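Local coordinates for citrate synthase (Thermotoga maritima, PDB 2P2W) that catalyses the condensation of acetyl-CoA with oxaloacetate to give citrate, working as a homodimer, at the interface of chains A and B. Residues are numbered along the deposited sequence; one frame, centred on the assembly and turned at random. Chains: chain A/B, Citrate synthase.

Contact 1: the interface of chains A and B. Residues chain A 1-2, 4; chain B 10-13, 336.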
loop_
_atom_site.group_PDB
_atom_site.type_symbol
_atom_site.label_atom_id
_atom_site.label_comp_id
_atom_site.label_asym_id
_atom_site.label_seq_id
_atom_site.Cartn_x
_atom_site.Cartn_y
_atom_site.Cartn_z
ATOM N N MET A 1 -2.072 26.323 -6.603
ATOM C CA MET A 1 -3.391 25.642 -6.726
ATOM C C MET A 1 -3.318 24.217 -6.187
ATOM O O MET A 1 -2.357 23.493 -6.445
ATOM C CB MET A 1 -3.827 25.619 -8.189
ATOM C CG MET A 1 -4.748 24.475 -8.543
ATOM S SD MET A 1 -5.066 24.451 -10.315
ATOM C CE MET A 1 -6.753 25.045 -10.336
ATOM N N ILE A 2 -4.338 23.827 -5.435
ATOM C CA ILE A 2 -4.393 22.495 -4.858
ATOM C C ILE A 2 -5.337 21.622 -5.678
ATOM O O ILE A 2 -6.408 22.066 -6.084
ATOM C CB ILE A 2 -4.861 22.582 -3.392
ATOM C CG1 ILE A 2 -3.886 23.472 -2.616
ATOM C CG2 ILE A 2 -4.932 21.199 -2.767
ATOM C CD1 ILE A 2 -4.308 23.782 -1.209
ATOM N N LYS A 4 -6.743 18.485 -4.752
ATOM C CA LYS A 4 -7.141 17.441 -3.818
ATOM C C LYS A 4 -8.027 16.398 -4.496
ATOM O O LYS A 4 -9.034 16.737 -5.113
ATOM C CB LYS A 4 -7.882 18.076 -2.646
ATOM C CG LYS A 4 -7.978 17.209 -1.407
ATOM C CD LYS A 4 -8.542 18.024 -0.263
ATOM C CE LYS A 4 -8.333 17.343 1.070
ATOM N NZ LYS A 4 -9.270 17.899 2.082
ATOM N N LYS B 10 0.218 19.726 -5.893
ATOM C CA LYS B 10 -0.171 19.817 -4.494
ATOM C C LYS B 10 -1.451 19.007 -4.320
ATOM O O LYS B 10 -2.508 19.381 -4.831
ATOM C CB LYS B 10 -0.413 21.279 -4.107
ATOM C CG LYS B 10 0.799 22.184 -4.287
ATOM C CD LYS B 10 0.400 23.653 -4.240
ATOM C CE LYS B 10 1.611 24.568 -4.342
ATOM N NZ LYS B 10 2.432 24.530 -3.098
ATOM N N ILE B 11 -1.354 17.898 -3.595
ATOM C CA ILE B 11 -2.509 17.035 -3.391
ATOM C C ILE B 11 -3.285 17.316 -2.108
ATOM O O ILE B 11 -4.320 16.698 -1.856
ATOM C CB ILE B 11 -2.083 15.550 -3.434
ATOM C CG1 ILE B 11 -1.111 15.235 -2.295
ATOM C CG2 ILE B 11 -1.405 15.253 -4.765
ATOM C CD1 ILE B 11 -1.751 14.593 -1.079
ATOM N N CYS B 12 -2.795 18.253 -1.300
ATOM C CA CYS B 12 -3.476 18.594 -0.055
ATOM C C CYS B 12 -2.822 19.777 0.642
ATOM O O CYS B 12 -1.772 20.260 0.215
ATOM C CB CYS B 12 -3.457 17.401 0.909
ATOM S SG CYS B 12 -1.836 17.073 1.690
ATOM N N GLU B 13 -3.470 20.242 1.706
ATOM C CA GLU B 13 -2.938 21.321 2.529
ATOM C C GLU B 13 -2.459 20.600 3.780
ATOM O O GLU B 13 -3.121 19.674 4.251
ATOM C CB GLU B 13 -4.022 22.321 2.942
ATOM C CG GLU B 13 -4.663 23.101 1.818
ATOM C CD GLU B 13 -5.379 24.345 2.322
ATOM O OE1 GLU B 13 -6.146 24.233 3.301
ATOM O OE2 GLU B 13 -5.176 25.431 1.739
ATOM N N TYR B 336 -5.179 14.295 6.959
ATOM C CA TYR B 336 -5.905 14.174 5.697
ATOM C C TYR B 336 -7.365 13.732 5.823
ATOM O O TYR B 336 -8.261 14.359 5.247
ATOM C CB TYR B 336 -5.197 13.197 4.766
ATOM C CG TYR B 336 -5.731 13.240 3.357
ATOM C CD1 TYR B 336 -5.340 14.251 2.475
ATOM C CD2 TYR B 336 -6.651 12.293 2.908
ATOM C CE1 TYR B 336 -5.851 14.319 1.183
ATOM C CE2 TYR B 336 -7.170 12.351 1.617
ATOM C CZ TYR B 336 -6.765 13.366 0.760
ATOM O OH TYR B 336 -7.265 13.427 -0.518
HETATM O O HOH W 1 -7.601 17.031 4.246
HETATM O O HOH W 2 -1.083 21.554 -7.731
#
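An exchanged amino-terminal segment forms this homodimer interface: the first residues of chain A run parallel to strand 10-14 of chain B, a beta bridge pairing A:Ile2 with B:Lys10, so that the extreme N-terminus ties one subunit to the other. No direct polar bond links the groups of this patch; side chains add apolar contact, and waters bridge the chains. A:Ile2 has CG1 anti to the carbonyl carbon (chi1 -59°), which sends CG2 over the strand, 4.0 Å from B:Cys12 CA, and its side chain crosses that of B:Glu13 at about a right angle. A:Lys4, CG anti to the backbone N (chi1 -162°), stays extended and reaches tip to tip toward B:Tyr336. Its CE methylene lies 3.9 Å from ring carbon CE1 of B:Tyr336, and the CB of B:Cys12 sits at the edge of that ring, in its plane. On the other flank the aliphatic part of B:Lys10 passes the start of chain A, CD lying 3.5 Å from A:Met1 O. A water 2.7 Å from A:Met1 O also meets the backbone N of B:Lys10, in a nearly straight bond (168° at H). A second water joins the A:Lys4 side-chain amine to a helix carbonyl, 2.9 Å from A:Lys4 NZ and 2.9 Å from B:Tyr336 O.

Contact 2: the interface of chains A and B. Residues chain A 3, 6, 183, 343-346; chain B 5-6, 9-12, 178, 183.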
loop_
_atom_site.group_PDB
_atom_site.type_symbol
_atom_site.label_atom_id
_atom_site.label_comp_id
_atom_site.label_asym_id
_atom_site.label_seq_id
_atom_site.Cartn_x
_atom_site.Cartn_y
_atom_site.Cartn_z
ATOM N N GLN A 3 -4.921 20.387 -5.937
ATOM C CA GLN A 3 -5.722 19.448 -6.715
ATOM C C GLN A 3 -6.073 18.228 -5.870
ATOM O O GLN A 3 -5.754 17.092 -6.219
ATOM C CB GLN A 3 -4.948 19.033 -7.968
ATOM C CG GLN A 3 -4.745 20.181 -8.950
ATOM C CD GLN A 3 -3.922 19.784 -10.152
ATOM O OE1 GLN A 3 -2.699 19.898 -10.141
ATOM N NE2 GLN A 3 -4.591 19.303 -11.196
ATOM N N LEU A 6 -7.129 14.603 -6.977
ATOM C CA LEU A 6 -6.545 14.401 -8.303
ATOM C C LEU A 6 -7.544 14.118 -9.422
ATOM O O LEU A 6 -7.208 13.455 -10.403
ATOM C CB LEU A 6 -5.516 13.267 -8.265
ATOM C CG LEU A 6 -4.249 13.493 -7.433
ATOM C CD1 LEU A 6 -3.336 12.279 -7.569
ATOM C CD2 LEU A 6 -3.534 14.755 -7.907
ATOM N N PHE A 183 -4.083 2.741 -8.301
ATOM C CA PHE A 183 -3.186 3.875 -8.115
ATOM C C PHE A 183 -2.214 3.613 -6.963
ATOM O O PHE A 183 -1.037 3.967 -7.048
ATOM C CB PHE A 183 -3.987 5.153 -7.855
ATOM C CG PHE A 183 -3.152 6.406 -7.886
ATOM C CD1 PHE A 183 -2.232 6.620 -8.914
ATOM C CD2 PHE A 183 -3.308 7.384 -6.914
ATOM C CE1 PHE A 183 -1.483 7.792 -8.972
ATOM C CE2 PHE A 183 -2.562 8.566 -6.962
ATOM C CZ PHE A 183 -1.648 8.767 -7.995
ATOM N N ILE A 343 6.613 8.520 -8.289
ATOM C CA ILE A 343 5.449 9.369 -8.052
ATOM C C ILE A 343 5.700 10.037 -6.705
ATOM O O ILE A 343 5.686 9.387 -5.650
ATOM C CB ILE A 343 4.144 8.543 -8.031
ATOM C CG1 ILE A 343 3.903 7.950 -9.425
ATOM C CG2 ILE A 343 2.968 9.430 -7.617
ATOM C CD1 ILE A 343 2.767 6.930 -9.495
ATOM N N ARG A 344 5.937 11.344 -6.752
ATOM C CA ARG A 344 6.265 12.101 -5.551
ATOM C C ARG A 344 5.716 13.520 -5.666
ATOM O O ARG A 344 6.398 14.424 -6.158
ATOM C CB ARG A 344 7.794 12.136 -5.408
ATOM C CG ARG A 344 8.341 12.346 -3.995
ATOM C CD ARG A 344 7.916 13.664 -3.366
ATOM N NE ARG A 344 8.636 13.881 -2.111
ATOM C CZ ARG A 344 8.318 14.799 -1.208
ATOM N NH1 ARG A 344 7.274 15.603 -1.406
ATOM N NH2 ARG A 344 9.048 14.917 -0.107
ATOM N N PRO A 345 4.471 13.732 -5.212
ATOM C CA PRO A 345 3.847 15.055 -5.273
ATOM C C PRO A 345 4.266 15.889 -4.066
ATOM O O PRO A 345 5.312 15.650 -3.467
ATOM C CB PRO A 345 2.360 14.723 -5.256
ATOM C CG PRO A 345 2.320 13.577 -4.274
ATOM C CD PRO A 345 3.523 12.727 -4.692
ATOM N N THR A 346 3.446 16.871 -3.715
ATOM C CA THR A 346 3.742 17.712 -2.571
ATOM C C THR A 346 2.442 18.273 -2.011
ATOM O O THR A 346 1.357 17.816 -2.369
ATOM C CB THR A 346 4.693 18.866 -2.955
ATOM O OG1 THR A 346 5.060 19.590 -1.776
ATOM C CG2 THR A 346 4.024 19.808 -3.950
ATOM N N GLY B 5 4.474 11.250 -12.645
ATOM C CA GLY B 5 5.347 11.520 -11.515
ATOM C C GLY B 5 4.758 12.538 -10.551
ATOM O O GLY B 5 5.195 12.642 -9.403
ATOM N N LEU B 6 3.775 13.299 -11.029
ATOM C CA LEU B 6 3.092 14.316 -10.230
ATOM C C LEU B 6 3.998 15.381 -9.615
ATOM O O LEU B 6 3.673 15.946 -8.571
ATOM C CB LEU B 6 2.279 13.658 -9.111
ATOM C CG LEU B 6 1.090 12.785 -9.525
ATOM C CD1 LEU B 6 0.384 12.271 -8.274
ATOM C CD2 LEU B 6 0.126 13.594 -10.388
ATOM N N VAL B 9 2.750 18.830 -8.051
ATOM C CA VAL B 9 1.310 18.777 -7.837
ATOM C C VAL B 9 0.995 18.746 -6.343
ATOM O O VAL B 9 1.457 17.864 -5.616
ATOM C CB VAL B 9 0.683 17.533 -8.509
ATOM C CG1 VAL B 9 -0.818 17.494 -8.240
ATOM C CG2 VAL B 9 0.948 17.569 -10.007
ATOM N N LYS B 10 0.218 19.726 -5.893
ATOM C CA LYS B 10 -0.171 19.817 -4.494
ATOM C C LYS B 10 -1.451 19.007 -4.320
ATOM O O LYS B 10 -2.508 19.381 -4.831
ATOM C CB LYS B 10 -0.413 21.279 -4.107
ATOM C CG LYS B 10 0.799 22.184 -4.287
ATOM C CD LYS B 10 0.400 23.653 -4.240
ATOM C CE LYS B 10 1.611 24.568 -4.342
ATOM N NZ LYS B 10 2.432 24.530 -3.098
ATOM N N ILE B 11 -1.354 17.898 -3.595
ATOM C CA ILE B 11 -2.509 17.035 -3.391
ATOM C C ILE B 11 -3.285 17.316 -2.108
ATOM O O ILE B 11 -4.320 16.698 -1.856
ATOM C CB ILE B 11 -2.083 15.550 -3.434
ATOM C CG1 ILE B 11 -1.111 15.235 -2.295
ATOM C CG2 ILE B 11 -1.405 15.253 -4.765
ATOM C CD1 ILE B 11 -1.751 14.593 -1.079
ATOM N N CYS B 12 -2.795 18.253 -1.300
ATOM C CA CYS B 12 -3.476 18.594 -0.055
ATOM C C CYS B 12 -2.822 19.777 0.642
ATOM O O CYS B 12 -1.772 20.260 0.215
ATOM C CB CYS B 12 -3.457 17.401 0.909
ATOM S SG CYS B 12 -1.836 17.073 1.690
ATOM N N ILE B 178 4.927 14.994 1.398
ATOM C CA ILE B 178 4.296 13.922 0.641
ATOM C C ILE B 178 5.226 13.088 -0.233
ATOM O O ILE B 178 5.117 13.085 -1.464
ATOM C CB ILE B 178 3.144 14.478 -0.225
ATOM C CG1 ILE B 178 2.385 15.560 0.550
ATOM C CG2 ILE B 178 2.186 13.354 -0.593
ATOM C CD1 ILE B 178 1.781 15.095 1.877
ATOM N N PHE B 183 2.639 9.264 0.554
ATOM C CA PHE B 183 1.590 9.396 -0.449
ATOM C C PHE B 183 0.807 8.089 -0.589
ATOM O O PHE B 183 -0.415 8.110 -0.745
ATOM C CB PHE B 183 2.188 9.805 -1.798
ATOM C CG PHE B 183 1.157 10.190 -2.824
ATOM C CD1 PHE B 183 0.108 11.048 -2.488
ATOM C CD2 PHE B 183 1.251 9.729 -4.130
ATOM C CE1 PHE B 183 -0.829 11.441 -3.440
ATOM C CE2 PHE B 183 0.315 10.116 -5.095
ATOM C CZ PHE B 183 -0.725 10.975 -4.746
#
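The carbonyl oxygen B:Lys10 O is the best-held polar atom, gripped by one very straight hydrogen bond from A:Gln3 N (2.8 Å, 173° at H) that arrives nearly along the C=O axis. On the opposite edge of the same strand A:Thr346 pairs in parallel with B:Lys10: A:Thr346 N gives its hydrogen to B:Val9 O at 2.9 Å, from above the carbonyl plane, and B:Ile11 N gives its own to A:Thr346 O at 3.0 Å, in the carbonyl plane. A:Arg344 N adds a bond to B:Gly5 O (3.0 Å). The A:Arg344 chain, bent at chi2 (-61°), lays one guanidinium face against the B:Ile178 carbonyl carbon, and NH1 donates to the carbonyl oxygen A:Pro345 O of the next residue, in the guanidinium plane.

A:Pro345 is the apolar wedge. Its CG stands over the centre of the B:Phe183 ring, 3.7 Å from the centroid, in a CH-pi contact, while A:Ile343 CG2 touches the same ring at CE2. The two Phe183 side chains cross at about a right angle, and the Leu6 copies meet tip to tip, A:Leu6 CD1 lying 3.8 Å from B:Leu6 CD1; both pairs straddle the two-fold axis. The other branch, A:Leu6 CD2, packs obliquely on B:Ile11 and B:Val9.

In the fold, the start of strand 346-349 and the N-terminal segment of chain A flank strand 10-14 of chain B, next to the two-fold-related helices 180-189.

Contact 3: the interface of chains A and B. Residues chain A 31, 35-36, 39-40, 44, 54-55; chain B 355-358, 363.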
loop_
_atom_site.group_PDB
_atom_site.type_symbol
_atom_site.label_atom_id
_atom_site.label_comp_id
_atom_site.label_asym_id
_atom_site.label_seq_id
_atom_site.Cartn_x
_atom_site.Cartn_y
_atom_site.Cartn_z
ATOM N N ILE A 31 -11.898 -4.175 -26.305
ATOM C CA ILE A 31 -13.092 -5.013 -26.303
ATOM C C ILE A 31 -14.029 -4.645 -25.155
ATOM O O ILE A 31 -13.597 -4.498 -24.007
ATOM C CB ILE A 31 -12.718 -6.512 -26.179
ATOM C CG1 ILE A 31 -11.793 -6.916 -27.330
ATOM C CG2 ILE A 31 -13.979 -7.372 -26.196
ATOM C CD1 ILE A 31 -11.401 -8.390 -27.317
ATOM N N GLU A 35 -18.854 -8.017 -23.352
ATOM C CA GLU A 35 -18.643 -9.067 -24.337
ATOM C C GLU A 35 -17.792 -10.163 -23.700
ATOM O O GLU A 35 -18.086 -11.354 -23.823
ATOM C CB GLU A 35 -17.926 -8.519 -25.567
ATOM C CG GLU A 35 -18.853 -8.075 -26.669
ATOM C CD GLU A 35 -18.464 -8.681 -28.000
ATOM O OE1 GLU A 35 -17.633 -8.072 -28.709
ATOM O OE2 GLU A 35 -18.986 -9.771 -28.328
ATOM N N LEU A 36 -16.731 -9.750 -23.015
ATOM C CA LEU A 36 -15.848 -10.705 -22.357
ATOM C C LEU A 36 -16.567 -11.407 -21.206
ATOM O O LEU A 36 -16.482 -12.627 -21.063
ATOM C CB LEU A 36 -14.590 -9.986 -21.850
ATOM C CG LEU A 36 -13.702 -9.444 -22.975
ATOM C CD1 LEU A 36 -12.708 -8.435 -22.440
ATOM C CD2 LEU A 36 -12.987 -10.613 -23.642
ATOM N N LYS A 39 -18.898 -13.953 -23.018
ATOM C CA LYS A 39 -18.267 -14.976 -23.846
ATOM C C LYS A 39 -16.913 -15.542 -23.425
ATOM O O LYS A 39 -16.490 -16.575 -23.947
ATOM C CB LYS A 39 -18.134 -14.440 -25.274
ATOM C CG LYS A 39 -19.440 -13.938 -25.873
ATOM C CD LYS A 39 -19.206 -13.266 -27.218
ATOM C CE LYS A 39 -20.519 -12.963 -27.922
ATOM N NZ LYS A 39 -20.349 -11.908 -28.961
ATOM N N SER A 40 -16.231 -14.886 -22.492
ATOM C CA SER A 40 -14.905 -15.350 -22.093
ATOM C C SER A 40 -14.887 -16.131 -20.788
ATOM O O SER A 40 -15.926 -16.548 -20.279
ATOM C CB SER A 40 -13.951 -14.150 -21.998
ATOM O OG SER A 40 -12.592 -14.557 -22.051
ATOM N N GLU A 44 -8.935 -16.772 -19.996
ATOM C CA GLU A 44 -8.846 -16.144 -21.314
ATOM C C GLU A 44 -8.762 -14.621 -21.241
ATOM O O GLU A 44 -7.973 -14.002 -21.957
ATOM C CB GLU A 44 -10.036 -16.541 -22.196
ATOM C CG GLU A 44 -9.877 -16.085 -23.641
ATOM C CD GLU A 44 -11.101 -16.361 -24.491
ATOM O OE1 GLU A 44 -12.161 -15.754 -24.233
ATOM O OE2 GLU A 44 -10.999 -17.192 -25.419
ATOM N N LEU A 54 -5.928 -12.018 -27.819
ATOM C CA LEU A 54 -6.737 -13.171 -27.448
ATOM C C LEU A 54 -5.897 -14.399 -27.786
ATOM O O LEU A 54 -5.287 -14.469 -28.854
ATOM C CB LEU A 54 -8.058 -13.185 -28.231
ATOM C CG LEU A 54 -9.015 -12.027 -27.914
ATOM C CD1 LEU A 54 -10.226 -12.073 -28.838
ATOM C CD2 LEU A 54 -9.452 -12.107 -26.453
ATOM N N PRO A 55 -5.841 -15.377 -26.873
ATOM C CA PRO A 55 -5.058 -16.596 -27.094
ATOM C C PRO A 55 -5.686 -17.577 -28.078
ATOM O O PRO A 55 -6.911 -17.664 -28.186
ATOM C CB PRO A 55 -4.968 -17.193 -25.698
ATOM C CG PRO A 55 -6.333 -16.880 -25.146
ATOM C CD PRO A 55 -6.527 -15.426 -25.568
ATOM N N VAL B 355 -12.318 -3.116 -30.838
ATOM C CA VAL B 355 -11.776 -4.442 -31.095
ATOM C C VAL B 355 -12.890 -5.459 -30.863
ATOM O O VAL B 355 -13.597 -5.404 -29.855
ATOM C CB VAL B 355 -10.585 -4.748 -30.161
ATOM C CG1 VAL B 355 -10.046 -6.144 -30.437
ATOM C CG2 VAL B 355 -9.493 -3.708 -30.364
ATOM N N GLU B 356 -13.053 -6.377 -31.806
ATOM C CA GLU B 356 -14.095 -7.386 -31.698
ATOM C C GLU B 356 -13.591 -8.655 -31.031
ATOM O O GLU B 356 -12.416 -9.006 -31.145
ATOM C CB GLU B 356 -14.642 -7.731 -33.087
ATOM C CG GLU B 356 -13.566 -8.114 -34.097
ATOM C CD GLU B 356 -14.136 -8.769 -35.346
ATOM O OE1 GLU B 356 -15.082 -9.577 -35.218
ATOM O OE2 GLU B 356 -13.633 -8.474 -36.453
ATOM N N TYR B 357 -14.488 -9.330 -30.321
ATOM C CA TYR B 357 -14.142 -10.583 -29.672
ATOM C C TYR B 357 -14.272 -11.664 -30.737
ATOM O O TYR B 357 -15.372 -11.989 -31.173
ATOM C CB TYR B 357 -15.091 -10.871 -28.504
ATOM C CG TYR B 357 -14.837 -12.205 -27.837
ATOM C CD1 TYR B 357 -13.913 -12.319 -26.798
ATOM C CD2 TYR B 357 -15.499 -13.357 -28.259
ATOM C CE1 TYR B 357 -13.651 -13.549 -26.197
ATOM C CE2 TYR B 357 -15.246 -14.596 -27.663
ATOM C CZ TYR B 357 -14.321 -14.683 -26.632
ATOM O OH TYR B 357 -14.070 -15.896 -26.034
ATOM N N ILE B 358 -13.138 -12.200 -31.173
ATOM C CA ILE B 358 -13.135 -13.239 -32.192
ATOM C C ILE B 358 -13.225 -14.620 -31.550
ATOM O O ILE B 358 -12.436 -14.948 -30.664
ATOM C CB ILE B 358 -11.841 -13.175 -33.038
ATOM C CG1 ILE B 358 -11.740 -11.817 -33.735
ATOM C CG2 ILE B 358 -11.818 -14.311 -34.052
ATOM C CD1 ILE B 358 -11.269 -11.894 -35.168
ATOM N N ARG B 363 -9.255 -17.473 -34.614
ATOM C CA ARG B 363 -8.101 -16.632 -34.318
ATOM C C ARG B 363 -6.836 -16.981 -35.093
ATOM O O ARG B 363 -6.517 -18.152 -35.300
ATOM C CB ARG B 363 -7.833 -16.651 -32.812
ATOM C CG ARG B 363 -9.001 -16.078 -32.025
ATOM C CD ARG B 363 -8.837 -16.214 -30.527
ATOM N NE ARG B 363 -10.048 -15.773 -29.844
ATOM C CZ ARG B 363 -10.318 -16.009 -28.566
ATOM N NH1 ARG B 363 -9.458 -16.684 -27.815
ATOM N NH2 ARG B 363 -11.455 -15.572 -28.041
HETATM O O HOH W 3 -18.424 -12.815 -30.728
#
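A C-terminal arm of chain B embraces chain A, an arm-exchange interface of the homodimer clasping one subunit with the tail of the other. B:Tyr357 is the anchor, with 154 Å² of its surface hidden by chain A. With CG anti to the backbone N (chi1 177°), its ring meets A:Leu36 CD2 (3.7 Å from CD1 of B:Tyr357) and A:Lys39 CB, near CE2, from the same side, the lysine running past in the opposite direction. The ring points its hydroxyl tip to tip at A:Glu44, whose OE1 uses its syn lone pair for B:Tyr357 OH (2.6 Å) and its anti lone pair for A:Ser40 OG, a second-shell donor that helps fix its rotation. A:Glu44 OE2 is met end-on by B:Arg363 NH1 (2.9 Å) and NH2, both from above the carboxylate plane, in a salt bridge likely to favour the charged carboxylate. B:Arg363 NH1 also bonds A:Pro55 O (2.8 Å), A:Leu54 CB covers one guanidinium face, and NE with NH2 grips B:Ile358 O side-on, fixing the group's rotation. An alanine here, for B:Arg363, would probably loosen the arm, losing the salt bridge and the bonds to A:Pro55 O and B:Ile358 O. The tail thus lies across helices 33-39 and 42-51 of chain A and the following loop.

Contacts 1 and 2 are neighbours, their centres about 8 Å apart, and share B:Lys10, B:Ile11 and B:Cys12: strand 10-14 of one subunit takes the partner's N-terminal segment on one edge and its strand 346-349 on the other. Contact 3 lies about 41 Å from contact 1 and 37 Å from contact 2, centre to centre, where the chain beyond that strand reaches the partner's outer helices. Two-fold symmetry repeats each contact, so both ends of each chain are tied to the other subunit. The centre of contact 2 is about 13 Å from the predicted active-site B:His250, so dimerisation may help steady the catalytic region.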